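Local coordinates for phage tail sheath protein (Desulfitobacterium hafniense, PDB 3HXL) that probably assembles into the contractile sheath that surrounds the tail tube of a phage or phage-like particle, at residues 202-207 against 269-274; 234-239 against 262-267; 247-252 against 310-315; 292-297 against 319-324; 305-310 against 323-328. One frame throughout, in Å; residues are numbered along the deposited sequence.

Following the chain from the N terminus, strand 202-204 opens contact 1, which closes when helix 263-276 comes back across it. Contact 2 is nested inside that loop, laying the next strand, 232-236, against the start of the same helix. Contact 3 crosses both: it begins on strand 246-255, within their loops, and closes only at 310-315. Contacts 4 and 5 follow contacts 1 and 2 in series. Both cross contact 3, and they end on overlapping residues, 319-324 and 323-328. The first pair seats a helix on the main sheet. Contacts 3 and 4 join the segment after helix 300-308 and the hairpin 314-323 to strands 246-255 and 294-295; contact 5 lays the following loop against that helix's end.

Contact 1: residues 202-207 against 269-274; sequences TIALPS and WVAGAT
Strand 202-204 and helix 269-274 run almost exactly antiparallel, at 172°, with Ala204 over Ala271 and the two axes only 7.4 Å apart. The small side chains here are consistent with so close an approach: Ala204 CB meets Ala271 CB at 3.5 Å, tighter than ordinary van der Waals contact. One turn further along the helix, the two threonine methyls touch, Thr202 CG2 lying 3.6 Å from Thr274 CG2. The polar branch of Thr202 does different work. With OG1 set between its own backbone N and carbonyl carbon (chi1 73°), the hydroxyl donates to Ala271 O over 2.7 Å, approaching from above the carbonyl plane, 50° out of it. Thr274 turns its own hydroxyl back into the helix, where OG1 donates to Val270 O at 2.8 Å. Thr274 N reaches that oxygen from the opposite face of its plane. On the other side of the strand, Ile203 packs on Phe216 and Phe219 of helix 210-227, as expected for an alpha/beta layer with helices on both faces. The contact is wholly buried, and its chemistry suits that setting: each threonine hydroxyl gives its proton to a helix carbonyl and leaves a methyl for apolar packing.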
# COMPACT_ATOMS: atom_id res chain seq x y z
N THR A 202 1.26 -5.12 -2.09
CA THR A 202 -0.18 -5.10 -2.31
C THR A 202 -0.77 -3.73 -2.58
O THR A 202 -0.23 -2.70 -2.15
CB THR A 202 -0.90 -5.68 -1.10
OG1 THR A 202 -0.85 -4.73 -0.03
CG2 THR A 202 -0.23 -6.97 -0.65
N ILE A 203 -1.88 -3.72 -3.30
CA ILE A 203 -2.59 -2.49 -3.61
C ILE A 203 -4.03 -2.63 -3.13
O ILE A 203 -4.63 -3.69 -3.26
CB ILE A 203 -2.63 -2.21 -5.12
CG1 ILE A 203 -1.24 -1.77 -5.61
CG2 ILE A 203 -3.69 -1.16 -5.43
CD1 ILE A 203 -1.11 -1.73 -7.13
N ALA A 204 -4.58 -1.56 -2.57
CA ALA A 204 -5.97 -1.58 -2.13
C ALA A 204 -6.74 -0.62 -3.02
O ALA A 204 -6.26 0.47 -3.33
CB ALA A 204 -6.08 -1.14 -0.67
N LEU A 205 -7.92 -1.04 -3.45
CA LEU A 205 -8.78 -0.17 -4.26
C LEU A 205 -10.08 -0.02 -3.46
O LEU A 205 -10.97 -0.85 -3.56
CB LEU A 205 -9.07 -0.78 -5.64
CG LEU A 205 -10.07 0.01 -6.50
CD1 LEU A 205 -9.59 1.45 -6.66
CD2 LEU A 205 -10.21 -0.65 -7.86
N PRO A 206 -10.18 1.03 -2.63
CA PRO A 206 -11.37 1.28 -1.81
C PRO A 206 -12.44 2.00 -2.64
O PRO A 206 -12.86 3.11 -2.30
CB PRO A 206 -10.81 2.16 -0.69
CG PRO A 206 -9.82 3.00 -1.42
CD PRO A 206 -9.09 1.97 -2.28
N SER A 207 -12.87 1.33 -3.70
CA SER A 207 -13.86 1.88 -4.63
C SER A 207 -14.84 0.80 -5.08
O SER A 207 -14.47 -0.37 -5.21
CB SER A 207 -13.11 2.44 -5.84
OG SER A 207 -14.01 2.82 -6.87
N TRP A 269 -7.41 -2.30 5.16
CA TRP A 269 -6.82 -3.19 6.16
C TRP A 269 -6.40 -4.52 5.53
O TRP A 269 -5.32 -5.03 5.80
CB TRP A 269 -7.81 -3.48 7.29
CG TRP A 269 -7.23 -4.36 8.37
CD1 TRP A 269 -6.53 -3.96 9.47
CD2 TRP A 269 -7.28 -5.79 8.42
NE1 TRP A 269 -6.15 -5.05 10.21
CE2 TRP A 269 -6.59 -6.18 9.59
CE3 TRP A 269 -7.84 -6.77 7.60
CZ2 TRP A 269 -6.44 -7.53 9.96
CZ3 TRP A 269 -7.69 -8.12 7.96
CH2 TRP A 269 -7.00 -8.48 9.14
N VAL A 270 -7.27 -5.08 4.69
CA VAL A 270 -6.94 -6.36 4.07
C VAL A 270 -5.63 -6.28 3.27
O VAL A 270 -4.80 -7.19 3.33
CB VAL A 270 -8.08 -6.86 3.15
CG1 VAL A 270 -7.67 -8.17 2.48
CG2 VAL A 270 -9.33 -7.07 3.97
N ALA A 271 -5.45 -5.18 2.54
CA ALA A 271 -4.25 -4.98 1.74
C ALA A 271 -3.04 -4.81 2.65
O ALA A 271 -1.97 -5.36 2.39
CB ALA A 271 -4.41 -3.75 0.86
N GLY A 272 -3.22 -4.05 3.72
CA GLY A 272 -2.13 -3.83 4.67
C GLY A 272 -1.74 -5.11 5.37
O GLY A 272 -0.56 -5.40 5.56
N ALA A 273 -2.75 -5.89 5.76
CA ALA A 273 -2.53 -7.16 6.45
C ALA A 273 -1.85 -8.19 5.55
O ALA A 273 -1.01 -8.98 6.00
CB ALA A 273 -3.86 -7.72 6.96
N THR A 274 -2.25 -8.20 4.28
CA THR A 274 -1.68 -9.12 3.31
C THR A 274 -0.22 -8.76 3.07
O THR A 274 0.65 -9.62 3.04
CB THR A 274 -2.47 -9.03 1.98
OG1 THR A 274 -3.81 -9.49 2.19
CG2 THR A 274 -1.81 -9.87 0.89

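Contact 2: residues 234-239 against 262-267; sequences VLENYP and TAAQAT
Glu236 OE1 is gripped from two directions, by the side chain of the next residue and by a water that carries the contact over to the helix. Asn237 ND2 donates to Glu236 OE1 at 2.8 Å, coming from above the carboxylate plane, 58° out of it. The water donates to the same Glu236 OE1 and accepts from Ala264 N at 3.1 Å. The other oxygen, OE2, forms a salt bridge with Lys213. A carboxylate so close to the first turn of a helix would be expected to gain from the helix dipole. CG of Glu236, anti to the backbone N (chi1 178°), is pressed against the helix, 3.4 Å from Ala263 CB. Further along, Thr267 fits its methyl against the strand backbone, CG2 being 3.6 Å from Leu235 C. Val234 CG1 slides past in the opposite direction, 3.8 Å from Thr267 CB. The Thr267 hydroxyl turns inward and donates to Ala264 O at 2.7 Å. The helix itself begins with a capping box, in which Gln265 N donates to Thr262 OG1 and Thr262 N to Gln265 OE1. Strand and helix run antiparallel here, at 170°. Strand 232-236 lies between strands 202-204 and 246-255 in the main sheet, with helix 263-276 on one face and helix 210-227, touched by Leu235, on the other.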
# COMPACT_ATOMS: atom_id res chain seq x y z
N VAL A 234 -6.27 -5.74 -3.91
CA VAL A 234 -7.39 -6.06 -3.05
C VAL A 234 -8.58 -5.18 -3.42
O VAL A 234 -8.55 -3.96 -3.26
CB VAL A 234 -7.05 -5.82 -1.56
CG1 VAL A 234 -8.24 -6.18 -0.68
CG2 VAL A 234 -5.83 -6.65 -1.18
N LEU A 235 -9.62 -5.83 -3.93
CA LEU A 235 -10.83 -5.14 -4.37
C LEU A 235 -12.02 -5.50 -3.51
O LEU A 235 -11.96 -6.39 -2.66
CB LEU A 235 -11.14 -5.52 -5.82
CG LEU A 235 -9.98 -5.51 -6.80
CD1 LEU A 235 -10.46 -5.99 -8.16
CD2 LEU A 235 -9.40 -4.11 -6.89
N GLU A 236 -13.12 -4.78 -3.76
CA GLU A 236 -14.39 -4.95 -3.05
C GLU A 236 -15.39 -5.67 -3.94
O GLU A 236 -15.65 -5.23 -5.05
CB GLU A 236 -14.97 -3.58 -2.69
CG GLU A 236 -16.31 -3.64 -2.00
CD GLU A 236 -17.51 -3.35 -2.91
OE1 GLU A 236 -18.63 -3.48 -2.40
OE2 GLU A 236 -17.35 -2.99 -4.10
N ASN A 237 -15.95 -6.76 -3.44
CA ASN A 237 -16.96 -7.52 -4.18
C ASN A 237 -16.70 -7.67 -5.69
O ASN A 237 -17.44 -7.14 -6.52
CB ASN A 237 -18.34 -6.88 -3.95
CG ASN A 237 -18.88 -7.18 -2.56
OD1 ASN A 237 -19.37 -8.27 -2.30
ND2 ASN A 237 -18.76 -6.21 -1.66
N TYR A 238 -15.65 -8.40 -6.03
CA TYR A 238 -15.33 -8.64 -7.43
C TYR A 238 -14.73 -10.03 -7.62
O TYR A 238 -13.62 -10.18 -8.15
CB TYR A 238 -14.35 -7.58 -7.94
CG TYR A 238 -14.35 -7.45 -9.45
CD1 TYR A 238 -13.25 -7.86 -10.21
CD2 TYR A 238 -15.45 -6.91 -10.11
CE1 TYR A 238 -13.25 -7.73 -11.60
CE2 TYR A 238 -15.46 -6.78 -11.50
CZ TYR A 238 -14.36 -7.19 -12.23
OH TYR A 238 -14.37 -7.03 -13.60
N PRO A 239 -15.45 -11.06 -7.18
CA PRO A 239 -14.95 -12.43 -7.32
C PRO A 239 -14.81 -12.82 -8.79
O PRO A 239 -14.14 -13.80 -9.12
CB PRO A 239 -16.00 -13.25 -6.58
CG PRO A 239 -17.25 -12.46 -6.78
CD PRO A 239 -16.78 -11.05 -6.54
N THR A 262 -17.39 -0.19 5.28
CA THR A 262 -17.93 -0.96 4.17
C THR A 262 -16.86 -1.92 3.65
O THR A 262 -15.71 -1.86 4.08
CB THR A 262 -18.30 -0.06 2.98
OG1 THR A 262 -17.13 0.64 2.55
CG2 THR A 262 -19.37 0.93 3.37
N ALA A 263 -17.25 -2.79 2.72
CA ALA A 263 -16.29 -3.73 2.15
C ALA A 263 -15.22 -2.93 1.41
O ALA A 263 -14.03 -3.26 1.47
CB ALA A 263 -17.00 -4.68 1.20
N ALA A 264 -15.65 -1.88 0.72
CA ALA A 264 -14.71 -1.04 -0.02
C ALA A 264 -13.66 -0.45 0.93
O ALA A 264 -12.47 -0.42 0.61
CB ALA A 264 -15.45 0.08 -0.74
N GLN A 265 -14.11 0.04 2.08
CA GLN A 265 -13.19 0.62 3.05
C GLN A 265 -12.31 -0.46 3.68
O GLN A 265 -11.16 -0.20 4.05
CB GLN A 265 -13.96 1.32 4.16
CG GLN A 265 -14.73 2.56 3.73
CD GLN A 265 -15.50 3.15 4.88
OE1 GLN A 265 -16.38 2.50 5.43
NE2 GLN A 265 -15.17 4.39 5.26
N ALA A 266 -12.87 -1.66 3.81
CA ALA A 266 -12.16 -2.78 4.40
C ALA A 266 -10.97 -3.25 3.56
O ALA A 266 -10.07 -3.91 4.08
CB ALA A 266 -13.13 -3.94 4.64
N THR A 267 -10.94 -2.90 2.28
CA THR A 267 -9.83 -3.30 1.42
C THR A 267 -8.52 -2.72 1.94
O THR A 267 -7.46 -3.31 1.73
CB THR A 267 -10.01 -2.83 -0.06
OG1 THR A 267 -10.03 -1.40 -0.11
CG2 THR A 267 -11.32 -3.38 -0.65
O HOH W 1 -18.59 -1.77 -0.22

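Contact 3: residues 247-252 against 310-315; sequences ISVKNG and GEFLFT
Asn251 holds its carboxamide against the backbone of Phe314 much as another strand would. OD1 accepts from Phe314 N at 2.9 Å, on a lone pair in the carbonyl plane and nearly straight at 176°, while ND2 donates to Phe314 O at 2.9 Å. CG of Asn251 stands between its backbone N and carbonyl carbon (chi1 62°), on the side of segment 310-315. Asn251 O lies in plane at the edge of the Phe314 ring and has no hydrogen-bonding partner in the model. Lys250 and Glu311 lie across each other at a slant. NZ meets Glu311 OE1 on its syn side at 2.9 Å in a salt bridge, and the lysine methylenes lie against the carboxylate, CD 3.4 Å from OE1. Through a water that donates to it, Glu311 OE2 is linked to Ser248, whose O takes only a weak bond from that water. On the apolar side, Ile247 CG2 touches Phe312 CD2 at 3.7 Å, and Val249 CG1 comes to 4.0 Å from Phe314 CE2. A single parallel bridge between Val249 and Phe312 sets the register, with Phe312 N donating to Ser248 O and Lys250 N to Phe312 O, each at 2.8 Å. The chain leaving helix 300-308 is thereby joined to strand 246-255, whose Val249 also pairs with strand 232-236. Val270 of helix 263-276 packs on Val249 and both phenylalanines.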
# COMPACT_ATOMS: atom_id res chain seq x y z
N ILE A 247 -7.62 -10.23 -4.57
CA ILE A 247 -8.37 -10.63 -3.39
C ILE A 247 -9.65 -9.80 -3.40
O ILE A 247 -9.60 -8.59 -3.62
CB ILE A 247 -7.58 -10.34 -2.08
CG1 ILE A 247 -6.33 -11.23 -2.04
CG2 ILE A 247 -8.47 -10.59 -0.87
CD1 ILE A 247 -5.30 -10.81 -0.98
N SER A 248 -10.78 -10.45 -3.17
CA SER A 248 -12.08 -9.76 -3.17
C SER A 248 -12.76 -9.77 -1.80
O SER A 248 -13.26 -10.81 -1.36
CB SER A 248 -13.01 -10.38 -4.21
OG SER A 248 -14.26 -9.71 -4.26
N VAL A 249 -12.81 -8.61 -1.15
CA VAL A 249 -13.44 -8.47 0.16
C VAL A 249 -14.95 -8.33 -0.03
O VAL A 249 -15.41 -7.43 -0.73
CB VAL A 249 -12.91 -7.23 0.90
CG1 VAL A 249 -13.50 -7.15 2.30
CG2 VAL A 249 -11.39 -7.27 0.95
N LYS A 250 -15.72 -9.22 0.59
CA LYS A 250 -17.18 -9.23 0.46
C LYS A 250 -17.92 -8.30 1.42
O LYS A 250 -18.82 -7.56 1.01
CB LYS A 250 -17.71 -10.66 0.64
CG LYS A 250 -19.20 -10.83 0.29
CD LYS A 250 -19.66 -12.27 0.52
CE LYS A 250 -21.10 -12.49 0.05
NZ LYS A 250 -21.25 -12.28 -1.43
N ASN A 251 -17.55 -8.35 2.70
CA ASN A 251 -18.21 -7.52 3.70
C ASN A 251 -17.26 -6.62 4.47
O ASN A 251 -16.04 -6.63 4.25
CB ASN A 251 -19.04 -8.39 4.66
CG ASN A 251 -18.21 -9.39 5.46
OD1 ASN A 251 -17.06 -9.67 5.12
ND2 ASN A 251 -18.79 -9.95 6.51
N GLY A 252 -17.83 -5.81 5.35
CA GLY A 252 -17.04 -4.90 6.15
C GLY A 252 -17.10 -5.29 7.61
O GLY A 252 -17.50 -6.40 7.96
N GLY A 310 -14.86 -17.73 -4.07
CA GLY A 310 -13.56 -17.08 -4.00
C GLY A 310 -13.56 -15.74 -3.28
O GLY A 310 -12.74 -14.87 -3.57
N GLU A 311 -14.46 -15.59 -2.33
CA GLU A 311 -14.57 -14.35 -1.58
C GLU A 311 -13.87 -14.31 -0.23
O GLU A 311 -13.91 -15.28 0.54
CB GLU A 311 -16.05 -14.01 -1.41
CG GLU A 311 -16.79 -13.96 -2.73
CD GLU A 311 -18.12 -13.26 -2.62
OE1 GLU A 311 -19.14 -13.95 -2.38
OE2 GLU A 311 -18.15 -12.02 -2.77
N PHE A 312 -13.24 -13.18 0.04
CA PHE A 312 -12.53 -12.92 1.29
C PHE A 312 -13.60 -12.23 2.16
O PHE A 312 -14.08 -11.15 1.81
CB PHE A 312 -11.33 -11.99 1.02
CG PHE A 312 -10.43 -11.77 2.21
CD1 PHE A 312 -10.84 -10.99 3.28
CD2 PHE A 312 -9.16 -12.36 2.25
CE1 PHE A 312 -10.01 -10.79 4.39
CE2 PHE A 312 -8.32 -12.17 3.35
CZ PHE A 312 -8.75 -11.38 4.42
N LEU A 313 -13.97 -12.85 3.27
CA LEU A 313 -15.01 -12.29 4.13
C LEU A 313 -14.72 -12.45 5.62
O LEU A 313 -13.97 -13.33 6.03
CB LEU A 313 -16.35 -12.95 3.81
CG LEU A 313 -16.38 -14.46 4.09
CD1 LEU A 313 -17.08 -14.72 5.42
CD2 LEU A 313 -17.10 -15.17 2.96
N PHE A 314 -15.35 -11.59 6.42
CA PHE A 314 -15.21 -11.61 7.86
C PHE A 314 -16.42 -12.27 8.50
O PHE A 314 -17.54 -12.16 8.00
CB PHE A 314 -15.09 -10.17 8.39
CG PHE A 314 -13.93 -9.42 7.83
CD1 PHE A 314 -12.65 -9.61 8.34
CD2 PHE A 314 -14.10 -8.53 6.77
CE1 PHE A 314 -11.56 -8.95 7.80
CE2 PHE A 314 -13.02 -7.87 6.22
CZ PHE A 314 -11.74 -8.07 6.73
N THR A 315 -16.18 -12.96 9.61
CA THR A 315 -17.24 -13.64 10.35
C THR A 315 -17.11 -13.22 11.81
O THR A 315 -16.00 -13.19 12.36
CB THR A 315 -17.10 -15.18 10.23
OG1 THR A 315 -17.22 -15.57 8.86
CG2 THR A 315 -18.19 -15.87 11.04
O HOH W 2 -10.59 -13.17 -2.30
O HOH W 3 -15.86 -10.58 -2.50

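Contact 4: residues 292-297 against 319-324; sequences VDVAPR and NQALVE
Val294 CG1 and Ala321 CB meet at 3.6 Å, the apolar centre of a small contact between a bulged strand and a hairpin arm. Ala321 CB also rests 3.6 Å from Asp293 O. Beside this pair the backbones approach without strand pairing: Val292 CA turns its hydrogen toward Asn319 O at 3.2 Å, with an angle of 141° at the hydrogen. A water ties the outer end together, donating to Val292 O at 2.7 Å and to Asn319 OD1 at 3.0 Å. What positions this first shell lies one residue away. Asp293 turns its carboxylate back over its own segment, and its OD1 takes three donors. Arg297 NE uses the syn lone pair of Asp293 OD1 at 2.9 Å, while Arg297 NH2 reaches the same atom from above the carboxylate plane. Val294 N arrives on the anti side of Asp293 OD1 at 2.8 Å. The arginine thus grips one oxygen side-on with two nitrogens, in a salt bridge spanning the cis peptide before Pro296, and should hold this turn and Val294 in place. Val292 and Asp293 form a classic beta bulge opposite Val254; the chain turns a corner at Asp293, and Ala295 then pairs with Gly252 of strand 246-255. Strand 320-323 belongs to a two-stranded hairpin with strand 314-317, and Phe314 of that partner packs on Val294.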
# COMPACT_ATOMS: atom_id res chain seq x y z
N VAL A 292 -15.24 -5.39 16.24
CA VAL A 292 -15.98 -6.20 17.20
C VAL A 292 -17.17 -6.93 16.59
O VAL A 292 -17.84 -7.71 17.27
CB VAL A 292 -16.45 -5.34 18.40
CG1 VAL A 292 -15.23 -4.72 19.09
CG2 VAL A 292 -17.41 -4.24 17.94
N ASP A 293 -17.43 -6.69 15.31
CA ASP A 293 -18.55 -7.35 14.64
C ASP A 293 -18.30 -7.20 13.14
O ASP A 293 -17.36 -6.53 12.72
CB ASP A 293 -19.87 -6.67 15.04
CG ASP A 293 -21.08 -7.57 14.88
OD1 ASP A 293 -20.98 -8.62 14.22
OD2 ASP A 293 -22.16 -7.21 15.41
N VAL A 294 -19.14 -7.84 12.32
CA VAL A 294 -18.98 -7.73 10.87
C VAL A 294 -20.28 -7.17 10.29
O VAL A 294 -21.33 -7.25 10.93
CB VAL A 294 -18.65 -9.11 10.23
CG1 VAL A 294 -17.46 -9.74 10.95
CG2 VAL A 294 -19.86 -10.05 10.30
N ALA A 295 -20.21 -6.60 9.09
CA ALA A 295 -21.39 -6.04 8.46
C ALA A 295 -21.31 -6.13 6.94
O ALA A 295 -20.46 -5.49 6.32
CB ALA A 295 -21.58 -4.59 8.89
N PRO A 296 -22.22 -6.89 6.32
CA PRO A 296 -23.25 -7.66 7.03
C PRO A 296 -22.79 -9.03 7.50
O PRO A 296 -21.66 -9.45 7.25
CB PRO A 296 -24.35 -7.77 5.98
CG PRO A 296 -23.56 -7.93 4.72
CD PRO A 296 -22.47 -6.88 4.87
N ARG A 297 -23.68 -9.72 8.21
CA ARG A 297 -23.42 -11.06 8.70
C ARG A 297 -24.05 -12.02 7.71
O ARG A 297 -24.98 -11.65 7.00
CB ARG A 297 -24.03 -11.27 10.08
CG ARG A 297 -23.33 -10.53 11.20
CD ARG A 297 -23.90 -10.95 12.54
NE ARG A 297 -23.08 -10.51 13.66
CZ ARG A 297 -23.30 -10.84 14.92
NH1 ARG A 297 -24.34 -11.62 15.22
NH2 ARG A 297 -22.50 -10.41 15.88
N ASN A 319 -17.04 -11.46 19.90
CA ASN A 319 -16.88 -10.02 19.79
C ASN A 319 -15.70 -9.57 18.93
O ASN A 319 -15.08 -8.54 19.19
CB ASN A 319 -16.77 -9.38 21.18
CG ASN A 319 -17.98 -9.65 22.04
OD1 ASN A 319 -19.12 -9.39 21.63
ND2 ASN A 319 -17.76 -10.17 23.24
N GLN A 320 -15.41 -10.35 17.90
CA GLN A 320 -14.33 -10.02 16.98
C GLN A 320 -14.78 -10.32 15.55
O GLN A 320 -15.74 -11.06 15.33
CB GLN A 320 -13.08 -10.84 17.30
CG GLN A 320 -12.52 -10.61 18.69
CD GLN A 320 -11.18 -11.30 18.89
OE1 GLN A 320 -11.03 -12.48 18.59
NE2 GLN A 320 -10.20 -10.56 19.41
N ALA A 321 -14.09 -9.72 14.59
CA ALA A 321 -14.37 -9.92 13.17
C ALA A 321 -13.21 -10.77 12.66
O ALA A 321 -12.13 -10.25 12.41
CB ALA A 321 -14.41 -8.58 12.45
N LEU A 322 -13.43 -12.07 12.51
CA LEU A 322 -12.37 -12.94 12.05
C LEU A 322 -12.39 -13.18 10.55
O LEU A 322 -13.46 -13.23 9.93
CB LEU A 322 -12.44 -14.28 12.77
CG LEU A 322 -11.81 -14.38 14.16
CD1 LEU A 322 -12.08 -13.14 14.98
CD2 LEU A 322 -12.35 -15.62 14.85
N VAL A 323 -11.21 -13.31 9.96
CA VAL A 323 -11.10 -13.60 8.54
C VAL A 323 -11.55 -15.05 8.45
O VAL A 323 -10.96 -15.93 9.10
CB VAL A 323 -9.64 -13.48 8.04
CG1 VAL A 323 -9.53 -14.00 6.61
CG2 VAL A 323 -9.20 -12.02 8.09
N GLU A 324 -12.60 -15.31 7.68
CA GLU A 324 -13.11 -16.68 7.54
C GLU A 324 -12.03 -17.56 6.94
O GLU A 324 -11.66 -18.59 7.52
CB GLU A 324 -14.36 -16.68 6.64
CG GLU A 324 -15.01 -18.06 6.44
CD GLU A 324 -15.54 -18.67 7.74
OE1 GLU A 324 -16.07 -17.93 8.59
OE2 GLU A 324 -15.45 -19.91 7.89
O HOH W 4 -19.29 -7.34 19.46

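Contact 5: residues 305-310 against 323-328; sequences AALQAG and VEQDIN
The carboxamide of Gln325 has both methyls of Leu307 on the same side of its plane, with CD1 above the nitrogen, 3.4 Å from NE2, and CD2 above the amide carbon, 4.1 Å from Gln325 CD. The two side chains cross at about a right angle, and CD2 reaches back to Gln325 CB at 3.7 Å. Leu307 crosses Glu324 in the same way, here meeting only the aliphatic part of the glutamate: CD2 lies 3.9 Å from Glu324 CG. The carboxylate is engaged elsewhere, its OE1 hydrogen-bonded to Thr315 OG1. Ile327 follows. Its CG1 is set between the backbone N and carbonyl carbon (chi1 59°), and CD1 ends beside the last turn of the helix, 3.9 Å from Leu307 O and close to Gly310 C. Gly310 closes the helix in a Schellman motif. Its positive phi of 85° turns the chain out of the helix, while Gly310 N still donates to Leu307 O at 2.8 Å. The water bound to Gly310 O also donates to Ile327 O, at 2.8 Å, linking the two backbones where they draw together. Leu307 is thus met by an amide face, a glutamate methylene and, at 4.1 Å from its CD2, the CD1 methyl of Ile327. Helix 300-308 lies here against the loop that follows strand 320-323. That loop is anchored beyond the contact by Asp326, in a salt bridge with Arg348 of helix 344-364, while Ala306, elsewhere on helix 300-308, packs on Leu313 and on Lys250 of strand 246-255.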
# COMPACT_ATOMS: atom_id res chain seq x y z
N ALA A 305 -21.07 -20.64 0.31
CA ALA A 305 -21.26 -20.23 -1.07
C ALA A 305 -20.24 -19.15 -1.43
O ALA A 305 -19.68 -19.15 -2.52
CB ALA A 305 -22.67 -19.70 -1.27
N ALA A 306 -20.01 -18.23 -0.50
CA ALA A 306 -19.07 -17.13 -0.71
C ALA A 306 -17.64 -17.63 -0.86
O ALA A 306 -16.89 -17.15 -1.71
CB ALA A 306 -19.17 -16.14 0.44
N LEU A 307 -17.25 -18.58 -0.01
CA LEU A 307 -15.91 -19.15 -0.07
C LEU A 307 -15.75 -19.87 -1.40
O LEU A 307 -14.75 -19.72 -2.10
CB LEU A 307 -15.69 -20.13 1.08
CG LEU A 307 -15.64 -19.54 2.50
CD1 LEU A 307 -15.54 -20.67 3.52
CD2 LEU A 307 -14.45 -18.60 2.63
N GLN A 308 -16.76 -20.66 -1.75
CA GLN A 308 -16.74 -21.40 -3.00
C GLN A 308 -16.62 -20.44 -4.18
O GLN A 308 -16.10 -20.79 -5.23
CB GLN A 308 -18.02 -22.23 -3.14
CG GLN A 308 -18.06 -23.09 -4.39
CD GLN A 308 -19.34 -23.88 -4.48
OE1 GLN A 308 -19.69 -24.64 -3.57
NE2 GLN A 308 -20.06 -23.72 -5.59
N ALA A 309 -17.11 -19.22 -3.98
CA ALA A 309 -17.07 -18.20 -5.02
C ALA A 309 -15.73 -17.43 -5.04
O ALA A 309 -15.50 -16.59 -5.90
CB ALA A 309 -18.23 -17.22 -4.84
N GLY A 310 -14.86 -17.73 -4.07
CA GLY A 310 -13.56 -17.08 -4.00
C GLY A 310 -13.56 -15.74 -3.28
O GLY A 310 -12.74 -14.87 -3.57
N VAL A 323 -11.21 -13.31 9.96
CA VAL A 323 -11.10 -13.60 8.54
C VAL A 323 -11.55 -15.05 8.45
O VAL A 323 -10.96 -15.93 9.10
CB VAL A 323 -9.64 -13.48 8.04
CG1 VAL A 323 -9.53 -14.00 6.61
CG2 VAL A 323 -9.20 -12.02 8.09
N GLU A 324 -12.60 -15.31 7.68
CA GLU A 324 -13.11 -16.68 7.54
C GLU A 324 -12.03 -17.56 6.94
O GLU A 324 -11.66 -18.59 7.52
CB GLU A 324 -14.36 -16.68 6.64
CG GLU A 324 -15.01 -18.06 6.44
CD GLU A 324 -15.54 -18.67 7.74
OE1 GLU A 324 -16.07 -17.93 8.59
OE2 GLU A 324 -15.45 -19.91 7.89
N GLN A 325 -11.54 -17.16 5.77
CA GLN A 325 -10.47 -17.87 5.07
C GLN A 325 -9.66 -16.85 4.31
O GLN A 325 -10.21 -15.98 3.64
CB GLN A 325 -11.04 -18.92 4.12
CG GLN A 325 -11.49 -20.19 4.82
CD GLN A 325 -11.72 -21.35 3.87
OE1 GLN A 325 -11.10 -21.42 2.81
NE2 GLN A 325 -12.58 -22.27 4.25
N ASP A 326 -8.34 -16.94 4.44
CA ASP A 326 -7.40 -16.03 3.79
C ASP A 326 -7.20 -16.52 2.36
O ASP A 326 -6.21 -17.17 2.04
CB ASP A 326 -6.08 -16.04 4.57
CG ASP A 326 -5.05 -15.06 4.03
OD1 ASP A 326 -5.40 -14.20 3.19
OD2 ASP A 326 -3.88 -15.15 4.47
N ILE A 327 -8.17 -16.22 1.50
CA ILE A 327 -8.11 -16.66 0.11
C ILE A 327 -8.27 -15.54 -0.90
O ILE A 327 -8.77 -14.46 -0.58
CB ILE A 327 -9.22 -17.70 -0.19
CG1 ILE A 327 -10.60 -17.09 0.10
CG2 ILE A 327 -9.00 -18.95 0.63
CD1 ILE A 327 -11.77 -17.95 -0.37
N ASN A 328 -7.82 -15.81 -2.13
CA ASN A 328 -7.93 -14.85 -3.22
C ASN A 328 -9.09 -15.32 -4.11
O ASN A 328 -9.75 -16.31 -3.79
CB ASN A 328 -6.61 -14.74 -4.00
CG ASN A 328 -6.10 -16.07 -4.49
OD1 ASN A 328 -6.75 -16.75 -5.30
ND2 ASN A 328 -4.92 -16.46 -4.02
O HOH W 2 -10.59 -13.17 -2.30